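Local coordinates for protein beta-hexosaminidase (Neisseria gonorrhoeae, PDB 6JTJ) that probably cleaves terminal beta-1,4-linked N-acetylglucosamine from peptidoglycan fragments during cell wall recycling, as a family 3 glycoside hydrolase, at residues 225-236 and 259-269. Residues are numbered along the deposited sequence; the frame is centred on the assembly and turned at random.
Sequences VLPEDGRSLDEL and HVVYPQVDTKP
Glu-228 and Val-261 form a single parallel beta bridge: Val-261 N donates to Pro-227 O (3.1 Å), and Asp-229 N donates to Val-261 O (2.8 Å). Both bonds are nearly straight. As modelled, the poorly ordered Leu-226 sets its CD1 over the centre of one face of the His-259 ring, a CH-pi contact 3.9 Å from the centroid; the placement is tentative. Its CD2 meets Pro-269 CG. At the other end of the bridge, Asp-229 lays CB against CD2 of the Tyr-262 ring (3.5 Å), with carboxylate and ring planes 35° apart. Its CG is anti to the backbone N (chi1 -174°), which carries the carboxylate along that ring and within range of Arg-231. Arg-231 grips Asp-229 side-on, NE to OD1 and NH2 to Asp-229 OD2, the latter 2.8 Å, both on syn lone pairs. OD1 also takes Arg-231 N on its anti side, closing an Asx turn. Arg-231 NH1 pairs with Asp-240, and Tyr-262 OH bonds to Gly-214 O. Further on, Gln-264 NE2 donates to Gly-230 O (2.8 Å), tilted from the carbonyl plane. One water joins Asp-229 O, Arg-231 O and Gln-264 N. Ser-232 and Glu-235 form a capping box that starts helix 233-238. The contact ties the segment just after His-223, the predicted proton donor/acceptor, to the segment following barrel strand 254-257. The side chain of His-259 comes within about 3 Å of that of Asp-294, the predicted nucleophile, and that of Val-225 lies about 5 Å from a bound N-acetylglucosamine. Near the sugar, Val-225 and Leu-226 are poorly ordered and Leu-226 offers mainly apolar contact, whereas polar bonds hold the Asp-229 to Gln-264 part.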
ATOM      1  N   VAL C 225      -1.261  -7.555   3.905  1.00 84.34           N
ATOM      2  CA  VAL C 225      -2.470  -8.301   4.140  1.00 82.72           C
ATOM      3  C   VAL C 225      -2.797  -8.898   2.769  1.00 81.41           C
ATOM      4  O   VAL C 225      -2.265  -8.442   1.772  1.00 74.41           O
ATOM      5  CB  VAL C 225      -3.556  -7.331   4.601  1.00 81.09           C
ATOM      6  CG1 VAL C 225      -4.943  -7.906   4.471  1.00 82.52           C
ATOM      7  CG2 VAL C 225      -3.253  -6.802   6.001  1.00 81.51           C
ATOM      8  N   LEU C 226      -3.643  -9.935   2.759  1.00 78.16           N
ATOM      9  CA  LEU C 226      -4.161 -10.606   1.566  1.00 74.05           C
ATOM     10  C   LEU C 226      -5.685 -10.508   1.473  1.00 62.75           C
ATOM     11  O   LEU C 226      -6.399 -11.367   1.921  1.00 68.90           O
ATOM     12  CB  LEU C 226      -3.721 -12.075   1.506  1.00 76.84           C
ATOM     13  CG  LEU C 226      -4.342 -12.937   0.393  1.00 81.23           C
ATOM     14  CD1 LEU C 226      -4.554 -12.190  -0.897  1.00 79.59           C
ATOM     15  CD2 LEU C 226      -3.696 -14.280   0.112  1.00 80.52           C
ATOM     16  N   PRO C 227      -6.131  -9.463   0.829  1.00 50.61           N
ATOM     17  CA  PRO C 227      -7.495  -8.965   0.788  1.00 45.53           C
ATOM     18  C   PRO C 227      -8.451  -9.899   0.071  1.00 42.36           C
ATOM     19  O   PRO C 227      -8.036 -10.751  -0.715  1.00 41.41           O
ATOM     20  CB  PRO C 227      -7.365  -7.641   0.019  1.00 46.94           C
ATOM     21  CG  PRO C 227      -5.900  -7.335  -0.023  1.00 49.90           C
ATOM     22  CD  PRO C 227      -5.245  -8.672  -0.031  1.00 49.73           C
ATOM     23  N   GLU C 228      -9.737  -9.709   0.324  1.00 40.87           N
ATOM     24  CA  GLU C 228     -10.783 -10.543  -0.251  1.00 38.95           C
ATOM     25  C   GLU C 228     -11.789  -9.705  -1.020  1.00 36.70           C
ATOM     26  O   GLU C 228     -12.343  -8.747  -0.485  1.00 36.97           O
ATOM     27  CB  GLU C 228     -11.486 -11.294   0.868  1.00 38.41           C
ATOM     28  CG  GLU C 228     -12.029 -12.633   0.454  1.00 40.83           C
ATOM     29  CD  GLU C 228     -12.646 -13.362   1.645  1.00 45.18           C
ATOM     30  OE1 GLU C 228     -11.859 -13.858   2.480  1.00 44.10           O
ATOM     31  OE2 GLU C 228     -13.903 -13.394   1.774  1.00 43.82           O
ATOM     32  N   ASP C 229     -12.023 -10.068  -2.279  1.00 34.81           N
ATOM     33  CA  ASP C 229     -12.998  -9.389  -3.140  1.00 32.60           C
ATOM     34  C   ASP C 229     -14.145 -10.367  -3.305  1.00 31.79           C
ATOM     35  O   ASP C 229     -14.019 -11.359  -3.996  1.00 31.76           O
ATOM     36  CB  ASP C 229     -12.348  -9.043  -4.503  1.00 32.38           C
ATOM     37  CG  ASP C 229     -13.250  -8.208  -5.430  1.00 32.76           C
ATOM     38  OD1 ASP C 229     -14.489  -8.331  -5.369  1.00 32.09           O
ATOM     39  OD2 ASP C 229     -12.706  -7.434  -6.266  1.00 31.28           O
ATOM     40  N   GLY C 230     -15.280 -10.057  -2.690  1.00 31.40           N
ATOM     41  CA  GLY C 230     -16.408 -10.976  -2.630  1.00 32.23           C
ATOM     42  C   GLY C 230     -17.322 -10.983  -3.841  1.00 32.82           C
ATOM     43  O   GLY C 230     -18.352 -11.651  -3.826  1.00 36.92           O
ATOM     44  N   ARG C 231     -16.974 -10.255  -4.894  1.00 30.65           N
ATOM     45  CA  ARG C 231     -17.882 -10.107  -6.021  1.00 28.95           C
ATOM     46  C   ARG C 231     -17.893 -11.313  -6.930  1.00 32.70           C
ATOM     47  O   ARG C 231     -17.005 -12.172  -6.891  1.00 32.03           O
ATOM     48  CB  ARG C 231     -17.528  -8.865  -6.826  1.00 29.46           C
ATOM     49  CG  ARG C 231     -17.663  -7.566  -6.043  1.00 28.86           C
ATOM     50  CD  ARG C 231     -17.217  -6.380  -6.891  1.00 29.18           C
ATOM     51  NE  ARG C 231     -15.788  -6.445  -7.169  1.00 28.28           N
ATOM     52  CZ  ARG C 231     -15.168  -5.781  -8.139  1.00 27.17           C
ATOM     53  NH1 ARG C 231     -15.829  -4.956  -8.945  1.00 26.14           N
ATOM     54  NH2 ARG C 231     -13.864  -5.936  -8.294  1.00 27.45           N
ATOM     55  N   SER C 232     -18.909 -11.360  -7.780  1.00 36.96           N
ATOM     56  CA  SER C 232     -19.084 -12.453  -8.716  1.00 37.56           C
ATOM     57  C   SER C 232     -18.281 -12.172  -9.965  1.00 38.09           C
ATOM     58  O   SER C 232     -17.957 -11.025 -10.267  1.00 40.46           O
ATOM     59  CB  SER C 232     -20.569 -12.593  -9.094  1.00 37.19           C
ATOM     60  OG  SER C 232     -20.974 -11.550  -9.969  1.00 36.24           O
ATOM     61  N   LEU C 233     -18.016 -13.228 -10.728  1.00 37.98           N
ATOM     62  CA  LEU C 233     -17.338 -13.094 -12.002  1.00 37.84           C
ATOM     63  C   LEU C 233     -18.062 -12.148 -12.952  1.00 38.54           C
ATOM     64  O   LEU C 233     -17.427 -11.357 -13.658  1.00 37.41           O
ATOM     65  CB  LEU C 233     -17.163 -14.466 -12.660  1.00 38.26           C
ATOM     66  CG  LEU C 233     -16.369 -14.476 -13.966  1.00 38.31           C
ATOM     67  CD1 LEU C 233     -14.989 -13.877 -13.756  1.00 37.53           C
ATOM     68  CD2 LEU C 233     -16.260 -15.895 -14.496  1.00 39.57           C
ATOM     69  N   ASP C 234     -19.391 -12.223 -12.982  1.00 41.25           N
ATOM     70  CA  ASP C 234     -20.164 -11.335 -13.856  1.00 42.48           C
ATOM     71  C   ASP C 234     -19.913  -9.873 -13.500  1.00 36.85           C
ATOM     72  O   ASP C 234     -19.796  -9.031 -14.379  1.00 36.45           O
ATOM     73  CB  ASP C 234     -21.669 -11.648 -13.783  1.00 48.75           C
ATOM     74  CG  ASP C 234     -22.047 -12.916 -14.555  1.00 54.27           C
ATOM     75  OD1 ASP C 234     -21.487 -13.172 -15.644  1.00 56.26           O
ATOM     76  OD2 ASP C 234     -22.924 -13.657 -14.074  1.00 60.53           O
ATOM     77  N   GLU C 235     -19.867  -9.574 -12.209  1.00 36.54           N
ATOM     78  CA  GLU C 235     -19.601  -8.204 -11.777  1.00 37.80           C
ATOM     79  C   GLU C 235     -18.235  -7.740 -12.260  1.00 33.88           C
ATOM     80  O   GLU C 235     -18.098  -6.624 -12.752  1.00 33.12           O
ATOM     81  CB  GLU C 235     -19.701  -8.092 -10.260  1.00 41.01           C
ATOM     82  CG  GLU C 235     -21.122  -8.172  -9.734  1.00 45.26           C
ATOM     83  CD  GLU C 235     -21.160  -8.165  -8.224  1.00 48.92           C
ATOM     84  OE1 GLU C 235     -21.409  -7.089  -7.647  1.00 52.14           O
ATOM     85  OE2 GLU C 235     -20.922  -9.228  -7.618  1.00 53.00           O
ATOM     86  N   LEU C 236     -17.249  -8.627 -12.188  1.00 31.88           N
ATOM     87  CA  LEU C 236     -15.920  -8.307 -12.699  1.00 34.28           C
ATOM     88  C   LEU C 236     -15.879  -8.184 -14.222  1.00 31.98           C
ATOM     89  O   LEU C 236     -15.209  -7.283 -14.746  1.00 30.50           O
ATOM     90  CB  LEU C 236     -14.861  -9.290 -12.189  1.00 35.46           C
ATOM     91  CG  LEU C 236     -14.199  -8.854 -10.867  1.00 38.01           C
ATOM     92  CD1 LEU C 236     -15.022  -9.246  -9.665  1.00 36.47           C
ATOM     93  CD2 LEU C 236     -12.805  -9.452 -10.728  1.00 39.58           C
ATOM     94  N   HIS C 259      -2.575  -9.916  -5.699  1.00 29.60           N
ATOM     95  CA  HIS C 259      -2.500 -10.755  -4.514  1.00 34.76           C
ATOM     96  C   HIS C 259      -3.808 -10.581  -3.756  1.00 32.53           C
ATOM     97  O   HIS C 259      -3.880  -9.892  -2.734  1.00 34.98           O
ATOM     98  CB  HIS C 259      -1.289 -10.356  -3.662  1.00 42.22           C
ATOM     99  CG  HIS C 259      -0.966 -11.323  -2.575  1.00 54.40           C
ATOM    100  ND1 HIS C 259      -0.955 -12.698  -2.733  1.00 59.08           N
ATOM    101  CD2 HIS C 259      -0.626 -11.083  -1.291  1.00 59.18           C
ATOM    102  CE1 HIS C 259      -0.638 -13.258  -1.578  1.00 63.96           C
ATOM    103  NE2 HIS C 259      -0.431 -12.300  -0.691  1.00 65.91           N
ATOM    104  N   VAL C 260      -4.856 -11.179  -4.300  1.00 28.94           N
ATOM    105  CA  VAL C 260      -6.211 -10.960  -3.831  1.00 27.68           C
ATOM    106  C   VAL C 260      -6.977 -12.255  -4.080  1.00 27.09           C
ATOM    107  O   VAL C 260      -6.817 -12.867  -5.135  1.00 25.45           O
ATOM    108  CB  VAL C 260      -6.890  -9.812  -4.623  1.00 26.56           C
ATOM    109  CG1 VAL C 260      -8.376  -9.732  -4.311  1.00 27.35           C
ATOM    110  CG2 VAL C 260      -6.228  -8.478  -4.323  1.00 27.10           C
ATOM    111  N   VAL C 261      -7.825 -12.637  -3.131  1.00 26.55           N
ATOM    112  CA  VAL C 261      -8.692 -13.798  -3.285  1.00 27.53           C
ATOM    113  C   VAL C 261     -10.070 -13.341  -3.701  1.00 27.53           C
ATOM    114  O   VAL C 261     -10.606 -12.375  -3.141  1.00 29.06           O
ATOM    115  CB  VAL C 261      -8.812 -14.608  -1.976  1.00 30.80           C
ATOM    116  CG1 VAL C 261      -9.626 -15.864  -2.207  1.00 30.88           C
ATOM    117  CG2 VAL C 261      -7.442 -14.984  -1.465  1.00 32.47           C
ATOM    118  N   TYR C 262     -10.626 -14.020  -4.697  1.00 26.69           N
ATOM    119  CA  TYR C 262     -11.952 -13.737  -5.205  1.00 28.35           C
ATOM    120  C   TYR C 262     -12.775 -15.017  -4.973  1.00 29.91           C
ATOM    121  O   TYR C 262     -12.934 -15.821  -5.891  1.00 30.20           O
ATOM    122  CB  TYR C 262     -11.892 -13.390  -6.702  1.00 25.87           C
ATOM    123  CG  TYR C 262     -10.940 -12.245  -7.030  1.00 25.62           C
ATOM    124  CD1 TYR C 262      -9.570 -12.443  -7.094  1.00 24.67           C
ATOM    125  CD2 TYR C 262     -11.421 -10.968  -7.294  1.00 24.52           C
ATOM    126  CE1 TYR C 262      -8.707 -11.403  -7.396  1.00 24.50           C
ATOM    127  CE2 TYR C 262     -10.559  -9.921  -7.574  1.00 24.61           C
ATOM    128  CZ  TYR C 262      -9.200 -10.151  -7.637  1.00 22.60           C
ATOM    129  OH  TYR C 262      -8.363  -9.115  -7.921  1.00 21.56           O
ATOM    130  N   PRO C 263     -13.309 -15.197  -3.749  1.00 32.78           N
ATOM    131  CA  PRO C 263     -13.886 -16.498  -3.347  1.00 35.29           C
ATOM    132  C   PRO C 263     -14.997 -17.040  -4.221  1.00 34.54           C
ATOM    133  O   PRO C 263     -15.118 -18.248  -4.354  1.00 37.70           O
ATOM    134  CB  PRO C 263     -14.403 -16.242  -1.938  1.00 34.78           C
ATOM    135  CG  PRO C 263     -13.598 -15.091  -1.451  1.00 33.97           C
ATOM    136  CD  PRO C 263     -13.419 -14.215  -2.658  1.00 33.22           C
ATOM    137  N   GLN C 264     -15.781 -16.188  -4.853  1.00 35.21           N
ATOM    138  CA  GLN C 264     -16.807 -16.696  -5.762  1.00 36.35           C
ATOM    139  C   GLN C 264     -16.238 -17.371  -7.002  1.00 37.02           C
ATOM    140  O   GLN C 264     -16.968 -18.054  -7.715  1.00 37.18           O
ATOM    141  CB  GLN C 264     -17.769 -15.582  -6.187  1.00 39.61           C
ATOM    142  CG  GLN C 264     -18.712 -15.142  -5.079  1.00 42.69           C
ATOM    143  CD  GLN C 264     -19.924 -14.421  -5.633  1.00 47.05           C
ATOM    144  OE1 GLN C 264     -20.571 -14.899  -6.563  1.00 53.65           O
ATOM    145  NE2 GLN C 264     -20.210 -13.240  -5.098  1.00 48.57           N
ATOM    146  N   VAL C 265     -14.966 -17.122  -7.312  1.00 36.87           N
ATOM    147  CA  VAL C 265     -14.340 -17.738  -8.478  1.00 35.18           C
ATOM    148  C   VAL C 265     -13.354 -18.810  -8.039  1.00 35.11           C
ATOM    149  O   VAL C 265     -13.243 -19.833  -8.687  1.00 35.11           O
ATOM    150  CB  VAL C 265     -13.642 -16.688  -9.369  1.00 34.76           C
ATOM    151  CG1 VAL C 265     -12.890 -17.348 -10.526  1.00 33.78           C
ATOM    152  CG2 VAL C 265     -14.654 -15.691  -9.919  1.00 34.21           C
ATOM    153  N   ASP C 266     -12.589 -18.539  -6.988  1.00 35.09           N
ATOM    154  CA  ASP C 266     -11.581 -19.479  -6.528  1.00 36.32           C
ATOM    155  C   ASP C 266     -11.125 -19.082  -5.142  1.00 36.32           C
ATOM    156  O   ASP C 266     -11.096 -17.897  -4.790  1.00 34.17           O
ATOM    157  CB  ASP C 266     -10.365 -19.519  -7.491  1.00 38.53           C
ATOM    158  CG  ASP C 266      -9.454 -20.717  -7.249  1.00 39.50           C
ATOM    159  OD1 ASP C 266      -9.686 -21.478  -6.297  1.00 42.98           O
ATOM    160  OD2 ASP C 266      -8.488 -20.913  -8.005  1.00 40.21           O
ATOM    161  N   THR C 267     -10.776 -20.089  -4.353  1.00 35.60           N
ATOM    162  CA  THR C 267     -10.334 -19.880  -2.977  1.00 36.81           C
ATOM    163  C   THR C 267      -8.880 -19.444  -2.928  1.00 34.84           C
ATOM    164  O   THR C 267      -8.392 -19.020  -1.891  1.00 37.48           O
ATOM    165  CB  THR C 267     -10.461 -21.175  -2.161  1.00 38.44           C
ATOM    166  OG1 THR C 267      -9.737 -22.203  -2.841  1.00 39.24           O
ATOM    167  CG2 THR C 267     -11.920 -21.573  -2.038  1.00 38.85           C
ATOM    168  N   LYS C 268      -8.180 -19.587  -4.043  1.00 35.91           N
ATOM    169  CA  LYS C 268      -6.780 -19.199  -4.110  1.00 35.01           C
ATOM    170  C   LYS C 268      -6.606 -17.788  -4.654  1.00 32.08           C
ATOM    171  O   LYS C 268      -7.381 -17.358  -5.505  1.00 26.57           O
ATOM    172  CB  LYS C 268      -6.026 -20.168  -5.002  1.00 38.45           C
ATOM    173  CG  LYS C 268      -5.966 -21.566  -4.413  1.00 41.68           C
ATOM    174  CD  LYS C 268      -5.381 -22.550  -5.400  1.00 43.60           C
ATOM    175  CE  LYS C 268      -5.196 -23.901  -4.718  1.00 47.13           C
ATOM    176  NZ  LYS C 268      -4.456 -24.908  -5.530  1.00 48.23           N
ATOM    177  N   PRO C 269      -5.576 -17.069  -4.167  1.00 29.13           N
ATOM    178  CA  PRO C 269      -5.239 -15.781  -4.780  1.00 28.60           C
ATOM    179  C   PRO C 269      -5.007 -15.947  -6.280  1.00 28.28           C
ATOM    180  O   PRO C 269      -4.519 -16.989  -6.715  1.00 27.00           O
ATOM    181  CB  PRO C 269      -3.931 -15.372  -4.097  1.00 30.07           C
ATOM    182  CG  PRO C 269      -3.788 -16.266  -2.917  1.00 29.89           C
ATOM    183  CD  PRO C 269      -4.564 -17.510  -3.200  1.00 27.88           C
TER
HETATM  184  O   HOH W   1     -15.265 -13.323  -5.157  1.00 34.10           O